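TRAP dicarboxylate transporter-DctP subunit (Marinobacter aquaeolei, PDB 4PFI) probably captures a small organic acid in the periplasm and delivers it to the membrane permease of a TRAP transport system. Local coordinates at residues Pro109-Pro121 against Thr327-Thr339. Numbering follows the deposited sequence.
Sequences PETGLFNLHFLLP and TGEKGQALIQRAT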
loop_
_atom_site.group_PDB
_atom_site.type_symbol
_atom_site.label_atom_id
_atom_site.label_comp_id
_atom_site.label_asym_id
_atom_site.label_seq_id
_atom_site.Cartn_x
_atom_site.Cartn_y
_atom_site.Cartn_z
ATOM N N PRO A 109 -8.019 10.087 6.462
ATOM C CA PRO A 109 -8.386 8.846 7.161
ATOM C C PRO A 109 -9.142 7.853 6.283
ATOM O O PRO A 109 -9.202 6.668 6.607
ATOM C CB PRO A 109 -9.296 9.328 8.297
ATOM C CG PRO A 109 -9.141 10.837 8.342
ATOM C CD PRO A 109 -8.765 11.252 6.964
ATOM N N GLU A 110 -9.689 8.334 5.175
ATOM C CA GLU A 110 -10.474 7.506 4.275
ATOM C C GLU A 110 -9.594 6.428 3.640
ATOM O O GLU A 110 -10.089 5.384 3.213
ATOM C CB GLU A 110 -11.117 8.382 3.189
ATOM C CG GLU A 110 -12.140 9.376 3.751
ATOM C CD GLU A 110 -11.511 10.529 4.543
ATOM O OE1 GLU A 110 -10.380 10.947 4.210
ATOM O OE2 GLU A 110 -12.149 11.024 5.502
ATOM N N THR A 111 -8.291 6.686 3.567
ATOM C CA THR A 111 -7.370 5.704 2.996
ATOM C C THR A 111 -7.290 4.454 3.889
ATOM O O THR A 111 -6.830 3.409 3.441
ATOM C CB THR A 111 -5.963 6.300 2.737
ATOM O OG1 THR A 111 -5.431 6.865 3.942
ATOM C CG2 THR A 111 -6.027 7.383 1.673
ATOM N N GLY A 112 -7.766 4.555 5.135
ATOM C CA GLY A 112 -7.869 3.391 5.998
ATOM C C GLY A 112 -8.661 2.257 5.354
ATOM O O GLY A 112 -8.479 1.097 5.683
ATOM N N LEU A 113 -9.563 2.601 4.446
ATOM C CA LEU A 113 -10.292 1.603 3.687
ATOM C C LEU A 113 -9.357 0.501 3.166
ATOM O O LEU A 113 -9.724 -0.662 3.159
ATOM C CB LEU A 113 -10.993 2.274 2.502
ATOM C CG LEU A 113 -11.810 1.378 1.567
ATOM C CD1 LEU A 113 -13.207 1.132 2.141
ATOM C CD2 LEU A 113 -11.893 2.011 0.142
ATOM N N PHE A 114 -8.156 0.882 2.739
ATOM C CA PHE A 114 -7.214 -0.039 2.105
ATOM C C PHE A 114 -6.473 -0.952 3.065
ATOM O O PHE A 114 -5.774 -1.863 2.622
ATOM C CB PHE A 114 -6.192 0.743 1.258
ATOM C CG PHE A 114 -6.813 1.485 0.133
ATOM C CD1 PHE A 114 -7.499 0.795 -0.855
ATOM C CD2 PHE A 114 -6.769 2.873 0.091
ATOM C CE1 PHE A 114 -8.115 1.487 -1.902
ATOM C CE2 PHE A 114 -7.374 3.568 -0.952
ATOM C CZ PHE A 114 -8.054 2.866 -1.957
ATOM N N ASN A 115 -6.605 -0.710 4.363
ATOM C CA ASN A 115 -6.065 -1.633 5.364
ATOM C C ASN A 115 -7.144 -2.530 6.003
ATOM O O ASN A 115 -6.826 -3.326 6.877
ATOM C CB ASN A 115 -5.308 -0.898 6.475
ATOM C CG ASN A 115 -4.217 0.043 5.962
ATOM O OD1 ASN A 115 -4.016 1.124 6.527
ATOM N ND2 ASN A 115 -3.509 -0.354 4.910
ATOM N N LEU A 116 -8.407 -2.396 5.595
ATOM C CA LEU A 116 -9.473 -3.285 6.102
ATOM C C LEU A 116 -9.339 -4.699 5.520
ATOM O O LEU A 116 -9.121 -4.870 4.320
ATOM C CB LEU A 116 -10.864 -2.718 5.783
ATOM C CG LEU A 116 -11.274 -1.502 6.629
ATOM C CD1 LEU A 116 -12.546 -0.904 6.094
ATOM C CD2 LEU A 116 -11.438 -1.877 8.108
ATOM N N HIS A 117 -9.467 -5.723 6.351
ATOM C CA HIS A 117 -9.268 -7.086 5.856
ATOM C C HIS A 117 -10.522 -7.599 5.125
ATOM O O HIS A 117 -11.635 -7.329 5.571
ATOM C CB HIS A 117 -8.893 -8.024 7.010
ATOM C CG HIS A 117 -7.544 -7.742 7.605
ATOM N ND1 HIS A 117 -6.968 -8.534 8.558
ATOM C CD2 HIS A 117 -6.664 -6.731 7.363
ATOM C CE1 HIS A 117 -5.785 -8.032 8.891
ATOM N NE2 HIS A 117 -5.589 -6.944 8.191
ATOM N N PHE A 118 -10.328 -8.330 4.022
ATOM C CA PHE A 118 -11.405 -9.038 3.313
ATOM C C PHE A 118 -12.478 -8.107 2.748
ATOM O O PHE A 118 -13.624 -8.495 2.629
ATOM C CB PHE A 118 -12.028 -10.097 4.228
ATOM C CG PHE A 118 -11.010 -11.053 4.796
ATOM C CD1 PHE A 118 -10.392 -11.991 3.978
ATOM C CD2 PHE A 118 -10.636 -10.991 6.133
ATOM C CE1 PHE A 118 -9.424 -12.843 4.474
ATOM C CE2 PHE A 118 -9.668 -11.858 6.634
ATOM C CZ PHE A 118 -9.062 -12.781 5.795
ATOM N N LEU A 119 -12.099 -6.890 2.373
ATOM C CA LEU A 119 -13.073 -5.906 1.935
ATOM C C LEU A 119 -13.064 -5.789 0.417
ATOM O O LEU A 119 -14.048 -6.120 -0.246
ATOM C CB LEU A 119 -12.779 -4.541 2.554
ATOM C CG LEU A 119 -13.758 -3.435 2.132
ATOM C CD1 LEU A 119 -14.977 -3.441 3.037
ATOM C CD2 LEU A 119 -13.072 -2.086 2.153
ATOM N N LEU A 120 -11.957 -5.295 -0.127
ATOM C CA LEU A 120 -11.788 -5.223 -1.566
ATOM C C LEU A 120 -11.877 -6.630 -2.151
ATOM O O LEU A 120 -11.545 -7.600 -1.481
ATOM C CB LEU A 120 -10.436 -4.626 -1.899
ATOM C CG LEU A 120 -10.305 -3.111 -1.873
ATOM C CD1 LEU A 120 -10.956 -2.483 -0.637
ATOM C CD2 LEU A 120 -8.818 -2.766 -1.951
ATOM N N PRO A 121 -12.340 -6.748 -3.404
ATOM C CA PRO A 121 -12.469 -8.068 -4.039
ATOM C C PRO A 121 -11.112 -8.805 -4.145
ATOM O O PRO A 121 -10.101 -8.179 -4.466
ATOM C CB PRO A 121 -13.036 -7.737 -5.423
ATOM C CG PRO A 121 -12.772 -6.295 -5.633
ATOM C CD PRO A 121 -12.779 -5.658 -4.291
ATOM N N THR A 327 -14.561 7.999 10.020
ATOM C CA THR A 327 -14.737 8.644 8.722
ATOM C C THR A 327 -16.203 8.981 8.406
ATOM O O THR A 327 -16.485 9.662 7.424
ATOM C CB THR A 327 -14.163 7.768 7.584
ATOM O OG1 THR A 327 -14.817 6.493 7.578
ATOM C CG2 THR A 327 -12.651 7.576 7.765
ATOM N N GLY A 328 -17.118 8.490 9.241
ATOM C CA GLY A 328 -18.539 8.750 9.090
ATOM C C GLY A 328 -19.138 8.267 7.782
ATOM O O GLY A 328 -18.839 7.172 7.302
ATOM N N GLU A 329 -19.992 9.106 7.207
ATOM C CA GLU A 329 -20.835 8.724 6.079
ATOM C C GLU A 329 -20.045 8.448 4.803
ATOM O O GLU A 329 -20.432 7.594 3.995
ATOM C CB GLU A 329 -21.865 9.824 5.816
ATOM C CG GLU A 329 -22.897 9.948 6.915
ATOM C CD GLU A 329 -23.795 8.724 6.996
ATOM O OE1 GLU A 329 -23.986 8.052 5.954
ATOM O OE2 GLU A 329 -24.301 8.424 8.103
ATOM N N LYS A 330 -18.951 9.176 4.612
ATOM C CA LYS A 330 -18.090 8.933 3.470
ATOM C C LYS A 330 -17.497 7.516 3.550
ATOM O O LYS A 330 -17.474 6.779 2.558
ATOM C CB LYS A 330 -16.975 9.974 3.419
ATOM C CG LYS A 330 -16.247 9.993 2.088
ATOM C CD LYS A 330 -17.248 9.957 0.918
ATOM C CE LYS A 330 -16.653 10.454 -0.394
ATOM N NZ LYS A 330 -16.280 11.897 -0.326
ATOM N N GLY A 331 -17.038 7.140 4.739
ATOM C CA GLY A 331 -16.476 5.824 4.965
ATOM C C GLY A 331 -17.469 4.724 4.636
ATOM O O GLY A 331 -17.106 3.713 4.024
ATOM N N GLN A 332 -18.720 4.933 5.038
ATOM C CA GLN A 332 -19.804 3.999 4.758
ATOM C C GLN A 332 -19.990 3.748 3.277
ATOM O O GLN A 332 -20.195 2.605 2.858
ATOM C CB GLN A 332 -21.116 4.547 5.270
ATOM C CG GLN A 332 -21.678 3.852 6.463
ATOM C CD GLN A 332 -23.075 4.348 6.739
ATOM O OE1 GLN A 332 -23.717 4.899 5.853
ATOM N NE2 GLN A 332 -23.543 4.180 7.967
ATOM N N ALA A 333 -19.950 4.821 2.488
ATOM C CA ALA A 333 -20.211 4.737 1.052
ATOM C C ALA A 333 -19.054 4.056 0.345
ATOM O O ALA A 333 -19.261 3.273 -0.577
ATOM C CB ALA A 333 -20.445 6.121 0.466
ATOM N N LEU A 334 -17.831 4.344 0.788
ATOM C CA LEU A 334 -16.645 3.696 0.226
ATOM C C LEU A 334 -16.741 2.179 0.412
ATOM O O LEU A 334 -16.566 1.405 -0.541
ATOM C CB LEU A 334 -15.379 4.248 0.881
ATOM C CG LEU A 334 -15.154 5.729 0.556
ATOM C CD1 LEU A 334 -14.126 6.378 1.489
ATOM C CD2 LEU A 334 -14.745 5.896 -0.906
ATOM N N ILE A 335 -17.037 1.769 1.644
ATOM C CA ILE A 335 -17.259 0.362 1.967
ATOM C C ILE A 335 -18.360 -0.236 1.086
ATOM O O ILE A 335 -18.270 -1.391 0.655
ATOM C CB ILE A 335 -17.633 0.185 3.455
ATOM C CG1 ILE A 335 -16.417 0.469 4.341
ATOM C CG2 ILE A 335 -18.190 -1.211 3.719
ATOM C CD1 ILE A 335 -16.563 0.003 5.765
ATOM N N GLN A 336 -19.387 0.564 0.802
ATOM C CA GLN A 336 -20.503 0.121 -0.026
ATOM C C GLN A 336 -20.072 -0.063 -1.472
ATOM O O GLN A 336 -20.418 -1.064 -2.100
ATOM C CB GLN A 336 -21.682 1.106 0.073
ATOM C CG GLN A 336 -22.574 0.854 1.294
ATOM C CD GLN A 336 -23.280 2.095 1.828
ATOM O OE1 GLN A 336 -23.557 3.046 1.092
ATOM N NE2 GLN A 336 -23.578 2.086 3.126
ATOM N N ARG A 337 -19.312 0.886 -2.003
ATOM C CA ARG A 337 -18.868 0.781 -3.385
ATOM C C ARG A 337 -17.952 -0.434 -3.578
ATOM O O ARG A 337 -18.052 -1.135 -4.591
ATOM C CB ARG A 337 -18.183 2.075 -3.849
ATOM N N ALA A 338 -17.086 -0.709 -2.598
ATOM C CA ALA A 338 -16.115 -1.809 -2.706
ATOM C C ALA A 338 -16.726 -3.173 -2.386
ATOM O O ALA A 338 -16.154 -4.198 -2.715
ATOM C CB ALA A 338 -14.936 -1.560 -1.795
ATOM N N THR A 339 -17.880 -3.184 -1.726
ATOM C CA THR A 339 -18.561 -4.437 -1.395
ATOM C C THR A 339 -19.291 -5.037 -2.600
ATOM O O THR A 339 -19.370 -6.258 -2.733
ATOM C CB THR A 339 -19.583 -4.232 -0.249
ATOM O OG1 THR A 339 -18.893 -3.831 0.936
ATOM C CG2 THR A 339 -20.359 -5.514 0.052
#
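The C-terminal helix 318-339 of this TRAP solute-binding protein lies along the 3-10 turns of 109-115 and the loop that follows, and Ile335 is where three leucines of that connection converge on it. Each takes a different carbon: Leu113 CD1 meets Ile335 CG1 at 3.9 Å, Leu116 CD1 reaches Ile335 CD1 at 4.1 Å, and Leu119 CD1 packs on Ile335 CG2 at 4.0 Å. Leu116 and Leu119 both run across the isoleucine at about a right angle. Leu119 manages this with CG opposite the backbone N (chi1 180°), which brings its methyls nearer the helix although its CB does not point there. Leu113 CD1 also touches Leu334 CB at 4.0 Å, while its side chain meets Phe136 of helix 134-145 as well.

The segment 109-121 links helix 101-104 to helix 124-132, and the contact runs its length. At the Pro109 end, Thr327 CG2 sits 3.7 Å from Pro109 O; its OG1 is hydrogen-bonded back to Phe323 O within the helix. Glu110 slides past this threonine in the opposite direction and lays its aliphatic CB against Leu334 CD1 at 4.0 Å.

Toward the last turn of the helix, Ala338 presents its methyl to Leu120 CD1 at 4.2 Å, with Pro121 CD beside its carbonyl oxygen. The backbones draw nearest here, Leu120 CA and Ala338 CA lying 5.6 Å apart, and a small residue faces the loop. Thr339 points its CB away from the loop, and its OG1 donates to Ile335 O one turn back. Arg320, nearer the start of the same helix, binds His117 O through NH2.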